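Local coordinates for uncharacterized protein (Bacteroides uniformis ATCC 8492, PDB 4Q68) that probably cleaves the amide bond between N-acetylmuramic acid and L-alanine in peptidoglycan fragments, as an NlpC/P60-type N-acetylmuramoyl-L-alanine amidase, at residues Leu88-Asp93 / Ser121-His126; Thr180-Gly185 / Asn227-Gly232. All coordinates share one frame; numbering follows the deposited sequence.

Interaction 1. Residues Leu88-Asp93 / Ser121-His126; sequences LHYIAD and SYMSSH. With NAG (2-acetamido-2-deoxy-beta-D-glucopyranose), chain B.
The phenol of Y90 and the backbone of M123 make the hydrogen bond that joins these segments: M123 N donates to Y90 OH over 2.9 Å, at a fairly straight 163°. M123 lies in the first turn of helix 122-125, where an amide has no carbonyl one turn back to bond to, and a long tyrosine with an acceptor at its tip meets that need. The same hydroxyl is hydrogen-bonded to E147 of helix 137-150, whose carboxylate also takes the hydroxyl of S124, so Y90 and the short helix share one acid.

The contact thus sets the turn leading into helix 91-100, with Y90 at its N-cap, against the start of helix 122-125, in a protein of the N-acetylmuramoyl-L-alanine amidase-like family (peptidase CA clan).

M123, a selenomethionine here, supplies the packing by sliding antiparallel past the tyrosine. Its SE sits 4.2 Å from the centroid of the Y90 ring, over one face but offset toward the rim, a Met-aromatic contact, while its CG comes within 3.7 Å of Y90 CZ. The chain then bends at chi3 (76°), carrying CE over the imidazole of H89 in a CH-pi contact, 3.9 Å from the ring centroid and 17° off its normal. The unbranched, polarisable side chain suits a place between two aromatic rings; SE also lies 3.5 Å from H89 CB.

The sugar NAG borders both residues. H89 ND1 lies 2.5 Å from NAG O3, a short approach whose proton direction is doubtful, since H89 NE2 is already hydrogen-bonded to Y84 O. The acetamide methyl C8 of NAG rests 3.6 Å from M123 SE.

Interaction 2. Residues Thr180-Gly185 / Asn227-Gly232; sequences TTNTPG and NNKWTG. With NA (sodium ion), chain C.
T231 N donates to T180 O, T180 N to G232 O and N182 N to K229 O, each at 2.9 Å. These bonds join the end of strand 176-181 to the start of strand 230-238 in the antiparallel sheet, where T181 and W230 form a non-hydrogen-bonded pair. T180 thus faces both T231 and G232, a geometry consistent with a classic beta bulge at those two residues. A type I turn from N227 to W230 leads in, tightened by an Asx turn in which N227 OD1 accepts from K229 N.

The T180 and T231 side chains cross at about a right angle, OG1 hydrogen-bonded to OG1 at 2.8 Å. Glycine suits position 232, where phi is 163° and T180 OG1 lies close by.

At the strand's end, T181 OG1, anti to its backbone N (chi1 180°), accepts from T183 N in an ST turn. The turn presents T181 O (2.5 Å from the sodium ion) and T183 O to the metal, joined by L186 O and three waters.

On the exposed side the aliphatic part of K229 passes N182, with CB 3.4 Å from N182 OD1, and its extended chain ends at a water that K229 NZ reaches at 2.9 Å and that also bonds T183 OG1.

Overall arrangement
Interaction 1 closes before interaction 2 opens along the chain, and their centres lie 14 Å apart. The first joins two helix starts, the second two neighbouring strands of the main antiparallel sheet. They meet at the loop after strand 176-181: G185 O lies 2.9 Å from both S121 N and Y122 N, each a probable hydrogen bond, so one carbonyl receives the start of helix 122-125. Beside it the Y122 ring packs on T183, and the Y122 side chain lies about 8 Å from a sodium ion. D187, just beyond, bonds A92 N of helix 91-100, so this metal-binding loop ties sheet to both helices.

Interaction 1. Residues Leu88-Asp93 / Ser121-His126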
loop_
_atom_site.group_PDB
_atom_site.type_symbol
_atom_site.label_atom_id
_atom_site.label_comp_id
_atom_site.label_asym_id
_atom_site.label_seq_id
_atom_site.Cartn_x
_atom_site.Cartn_y
_atom_site.Cartn_z
ATOM N N LEU A 88 -6.483 8.042 2.018
ATOM C CA LEU A 88 -5.737 7.300 3.034
ATOM C C LEU A 88 -4.243 7.288 2.703
ATOM O O LEU A 88 -3.653 6.281 2.312
ATOM C CB LEU A 88 -6.320 5.902 3.171
ATOM C CG LEU A 88 -7.736 5.909 3.731
ATOM C CD1 LEU A 88 -8.492 4.637 3.352
ATOM C CD2 LEU A 88 -7.722 6.086 5.237
ATOM N N HIS A 89 -3.628 8.444 2.910
ATOM C CA HIS A 89 -2.225 8.659 2.566
ATOM C C HIS A 89 -1.272 7.743 3.321
ATOM O O HIS A 89 -0.290 7.278 2.752
ATOM C CB HIS A 89 -1.813 10.091 2.873
ATOM C CG HIS A 89 -2.592 11.103 2.113
ATOM N ND1 HIS A 89 -2.452 11.261 0.759
ATOM C CD2 HIS A 89 -3.550 11.970 2.509
ATOM C CE1 HIS A 89 -3.269 12.217 0.360
ATOM N NE2 HIS A 89 -3.952 12.660 1.398
ATOM N N TYR A 90 -1.529 7.533 4.605
ATOM C CA TYR A 90 -0.660 6.696 5.414
ATOM C C TYR A 90 -1.117 5.251 5.341
ATOM O O TYR A 90 -2.297 4.952 5.559
ATOM C CB TYR A 90 -0.630 7.176 6.854
ATOM C CG TYR A 90 0.047 8.498 7.061
ATOM C CD1 TYR A 90 1.409 8.647 6.831
ATOM C CD2 TYR A 90 -0.659 9.602 7.534
ATOM C CE1 TYR A 90 2.044 9.850 7.061
ATOM C CE2 TYR A 90 -0.022 10.806 7.783
ATOM C CZ TYR A 90 1.332 10.919 7.559
ATOM O OH TYR A 90 2.008 12.082 7.853
ATOM N N ILE A 91 -0.189 4.347 5.066
ATOM C CA ILE A 91 -0.567 2.972 4.856
ATOM C C ILE A 91 -1.108 2.316 6.126
ATOM O O ILE A 91 -2.008 1.493 6.039
ATOM C CB ILE A 91 0.558 2.189 4.157
ATOM C CG1 ILE A 91 0.882 2.849 2.805
ATOM C CG2 ILE A 91 0.163 0.723 3.966
ATOM C CD1 ILE A 91 -0.332 3.137 1.907
ATOM N N ALA A 92 -0.658 2.717 7.314
ATOM C CA ALA A 92 -1.289 2.168 8.527
ATOM C C ALA A 92 -2.784 2.470 8.516
ATOM O O ALA A 92 -3.600 1.650 8.922
ATOM C CB ALA A 92 -0.656 2.732 9.788
ATOM N N ASP A 93 -3.140 3.676 8.073
ATOM C CA ASP A 93 -4.541 4.129 8.025
ATOM C C ASP A 93 -5.315 3.386 6.930
ATOM O O ASP A 93 -6.456 2.968 7.127
ATOM C CB ASP A 93 -4.532 5.636 7.766
ATOM C CG ASP A 93 -5.771 6.363 8.263
ATOM O OD1 ASP A 93 -6.637 5.778 8.952
ATOM O OD2 ASP A 93 -5.828 7.575 7.964
ATOM N N SER A 121 3.981 11.258 11.447
ATOM C CA SER A 121 3.970 12.718 11.453
ATOM C C SER A 121 4.609 13.361 10.222
ATOM O O SER A 121 4.743 14.578 10.175
ATOM C CB SER A 121 4.686 13.255 12.698
ATOM O OG SER A 121 6.043 12.879 12.674
ATOM N N TYR A 122 5.016 12.572 9.221
ATOM C CA TYR A 122 5.855 13.112 8.136
ATOM C C TYR A 122 5.181 14.246 7.373
ATOM O O TYR A 122 5.805 15.264 7.075
ATOM C CB TYR A 122 6.245 11.983 7.184
ATOM C CG TYR A 122 7.258 12.375 6.160
ATOM C CD1 TYR A 122 6.878 12.945 4.963
ATOM C CD2 TYR A 122 8.611 12.165 6.384
ATOM C CE1 TYR A 122 7.818 13.311 4.009
ATOM C CE2 TYR A 122 9.563 12.534 5.438
ATOM C CZ TYR A 122 9.156 13.110 4.257
ATOM O OH TYR A 122 10.070 13.478 3.291
HETATM N N MSE A 123 3.919 14.065 7.004
HETATM C CA MSE A 123 3.270 15.022 6.121
HETATM C C MSE A 123 3.078 16.380 6.783
HETATM O O MSE A 123 3.424 17.403 6.196
HETATM C CB MSE A 123 1.942 14.466 5.625
HETATM C CG MSE A 123 2.109 13.218 4.776
HETATM SE SE MSE A 123 0.434 12.464 4.175
HETATM C CE MSE A 123 0.008 13.730 2.787
ATOM N N SER A 124 2.545 16.408 8.000
ATOM C CA SER A 124 2.378 17.694 8.671
ATOM C C SER A 124 3.718 18.319 9.032
ATOM O O SER A 124 3.825 19.534 9.134
ATOM C CB SER A 124 1.508 17.599 9.912
ATOM O OG SER A 124 2.180 16.938 10.950
ATOM N N SER A 125 4.740 17.499 9.235
ATOM C CA SER A 125 6.087 17.982 9.542
ATOM C C SER A 125 6.773 18.603 8.337
ATOM O O SER A 125 7.689 19.411 8.482
ATOM C CB SER A 125 6.964 16.840 10.064
ATOM O OG SER A 125 6.527 16.420 11.348
ATOM N N HIS A 126 6.352 18.189 7.145
ATOM C CA HIS A 126 6.991 18.593 5.890
ATOM C C HIS A 126 5.952 19.029 4.859
ATOM O O HIS A 126 5.886 18.482 3.764
ATOM C CB HIS A 126 7.846 17.440 5.360
ATOM C CG HIS A 126 8.908 17.022 6.324
ATOM N ND1 HIS A 126 9.899 17.888 6.740
ATOM C CD2 HIS A 126 9.125 15.860 6.982
ATOM C CE1 HIS A 126 10.680 17.279 7.606
ATOM N NE2 HIS A 126 10.244 16.046 7.763
HETATM C C1 NAG B . 1.532 7.669 -1.088
HETATM C C2 NAG B . 1.174 9.038 -0.526
HETATM C C3 NAG B . -0.266 9.417 -0.860
HETATM C C4 NAG B . -0.608 9.116 -2.317
HETATM C C5 NAG B . -0.120 7.738 -2.749
HETATM C C6 NAG B . -0.377 7.536 -4.236
HETATM C C7 NAG B . 2.395 9.809 1.461
HETATM C C8 NAG B . 2.508 9.833 2.949
HETATM N N2 NAG B . 1.400 9.102 0.917
HETATM O O1 NAG B . 2.897 7.464 -0.886
HETATM O O3 NAG B . -0.399 10.801 -0.659
HETATM O O4 NAG B . -1.992 9.248 -2.544
HETATM O O5 NAG B . 1.259 7.618 -2.476
HETATM O O6 NAG B . 0.309 8.509 -4.985
HETATM O O7 NAG B . 3.223 10.442 0.814
#

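Interaction 2. Residues Thr180-Gly185 / Asn227-Gly232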
loop_
_atom_site.group_PDB
_atom_site.type_symbol
_atom_site.label_atom_id
_atom_site.label_comp_id
_atom_site.label_asym_id
_atom_site.label_seq_id
_atom_site.Cartn_x
_atom_site.Cartn_y
_atom_site.Cartn_z
ATOM N N THR A 180 7.989 -1.548 5.650
ATOM C CA THR A 180 8.135 -0.641 6.764
ATOM C C THR A 180 9.478 0.091 6.664
ATOM O O THR A 180 10.424 -0.410 6.062
ATOM C CB THR A 180 7.993 -1.397 8.104
ATOM O OG1 THR A 180 8.954 -2.451 8.192
ATOM C CG2 THR A 180 6.625 -2.031 8.219
ATOM N N THR A 181 9.545 1.289 7.240
ATOM C CA THR A 181 10.688 2.166 7.069
ATOM C C THR A 181 11.088 2.875 8.351
ATOM O O THR A 181 10.248 3.248 9.155
ATOM C CB THR A 181 10.419 3.198 5.972
ATOM O OG1 THR A 181 11.575 4.031 5.861
ATOM C CG2 THR A 181 9.189 4.059 6.261
ATOM N N ASN A 182 12.391 3.107 8.494
ATOM C CA ASN A 182 12.911 3.891 9.607
ATOM C C ASN A 182 12.956 5.399 9.341
ATOM O O ASN A 182 13.435 6.147 10.172
ATOM C CB ASN A 182 14.260 3.356 10.111
ATOM C CG ASN A 182 15.361 3.463 9.095
ATOM O OD1 ASN A 182 15.316 4.281 8.185
ATOM N ND2 ASN A 182 16.381 2.637 9.262
ATOM N N THR A 183 12.408 5.861 8.224
ATOM C CA THR A 183 12.269 7.291 8.008
ATOM C C THR A 183 11.463 7.880 9.162
ATOM O O THR A 183 10.366 7.413 9.445
ATOM C CB THR A 183 11.580 7.557 6.671
ATOM O OG1 THR A 183 12.479 7.189 5.621
ATOM C CG2 THR A 183 11.160 9.009 6.524
ATOM N N PRO A 184 11.986 8.923 9.828
ATOM C CA PRO A 184 11.233 9.504 10.942
ATOM C C PRO A 184 9.870 10.015 10.498
ATOM O O PRO A 184 9.746 10.740 9.509
ATOM C CB PRO A 184 12.142 10.634 11.412
ATOM C CG PRO A 184 13.510 10.134 11.101
ATOM C CD PRO A 184 13.369 9.445 9.780
ATOM N N GLY A 185 8.851 9.649 11.265
ATOM C CA GLY A 185 7.495 10.099 11.030
ATOM C C GLY A 185 6.748 9.349 9.942
ATOM O O GLY A 185 5.599 9.714 9.659
ATOM N N ASN A 227 18.198 -1.852 1.084
ATOM C CA ASN A 227 17.824 -0.506 1.504
ATOM C C ASN A 227 17.891 -0.429 3.011
ATOM O O ASN A 227 17.086 -1.031 3.707
ATOM C CB ASN A 227 16.433 -0.118 1.000
ATOM C CG ASN A 227 16.138 1.353 1.213
ATOM O OD1 ASN A 227 16.594 1.960 2.181
ATOM N ND2 ASN A 227 15.382 1.941 0.297
ATOM N N ASN A 228 18.854 0.334 3.517
ATOM C CA ASN A 228 19.066 0.425 4.955
ATOM C C ASN A 228 17.893 1.049 5.696
ATOM O O ASN A 228 17.770 0.891 6.914
ATOM C CB ASN A 228 20.374 1.163 5.286
ATOM C CG ASN A 228 20.536 2.472 4.525
ATOM O OD1 ASN A 228 19.568 3.058 4.041
ATOM N ND2 ASN A 228 21.777 2.934 4.414
ATOM N N LYS A 229 17.024 1.753 4.969
ATOM C CA LYS A 229 15.847 2.342 5.603
ATOM C C LYS A 229 14.676 1.386 5.698
ATOM O O LYS A 229 13.768 1.618 6.478
ATOM C CB LYS A 229 15.398 3.573 4.855
ATOM C CG LYS A 229 16.418 4.676 4.939
ATOM C CD LYS A 229 15.910 5.940 4.311
ATOM C CE LYS A 229 17.003 6.993 4.279
ATOM N NZ LYS A 229 16.492 8.248 3.718
ATOM N N TRP A 230 14.679 0.325 4.900
ATOM C CA TRP A 230 13.571 -0.616 4.883
ATOM C C TRP A 230 13.777 -1.634 5.978
ATOM O O TRP A 230 14.745 -2.359 5.975
ATOM C CB TRP A 230 13.466 -1.258 3.508
ATOM C CG TRP A 230 12.997 -0.324 2.456
ATOM C CD1 TRP A 230 12.643 0.986 2.610
ATOM C CD2 TRP A 230 12.782 -0.634 1.086
ATOM N NE1 TRP A 230 12.209 1.500 1.422
ATOM C CE2 TRP A 230 12.281 0.525 0.467
ATOM C CE3 TRP A 230 12.953 -1.779 0.321
ATOM C CZ2 TRP A 230 11.962 0.566 -0.885
ATOM C CZ3 TRP A 230 12.624 -1.732 -1.014
ATOM C CH2 TRP A 230 12.138 -0.574 -1.604
ATOM N N THR A 231 12.866 -1.676 6.932
ATOM C CA THR A 231 13.080 -2.441 8.143
ATOM C C THR A 231 12.376 -3.790 8.157
ATOM O O THR A 231 12.689 -4.629 8.999
ATOM C CB THR A 231 12.611 -1.638 9.357
ATOM O OG1 THR A 231 11.262 -1.249 9.131
ATOM C CG2 THR A 231 13.483 -0.414 9.569
ATOM N N GLY A 232 11.411 -3.994 7.267
ATOM C CA GLY A 232 10.582 -5.180 7.356
ATOM C C GLY A 232 9.339 -5.014 6.531
ATOM O O GLY A 232 9.288 -4.146 5.649
HETATM NA NA NA C . 9.394 5.245 10.409
HETATM O O HOH W 1 10.160 0.515 10.802
HETATM O O HOH W 2 14.534 9.067 5.643
HETATM O O HOH W 3 8.231 6.634 12.123
HETATM O O HOH W 4 11.015 4.934 12.164
HETATM O O HOH W 5 8.093 3.678 11.705
#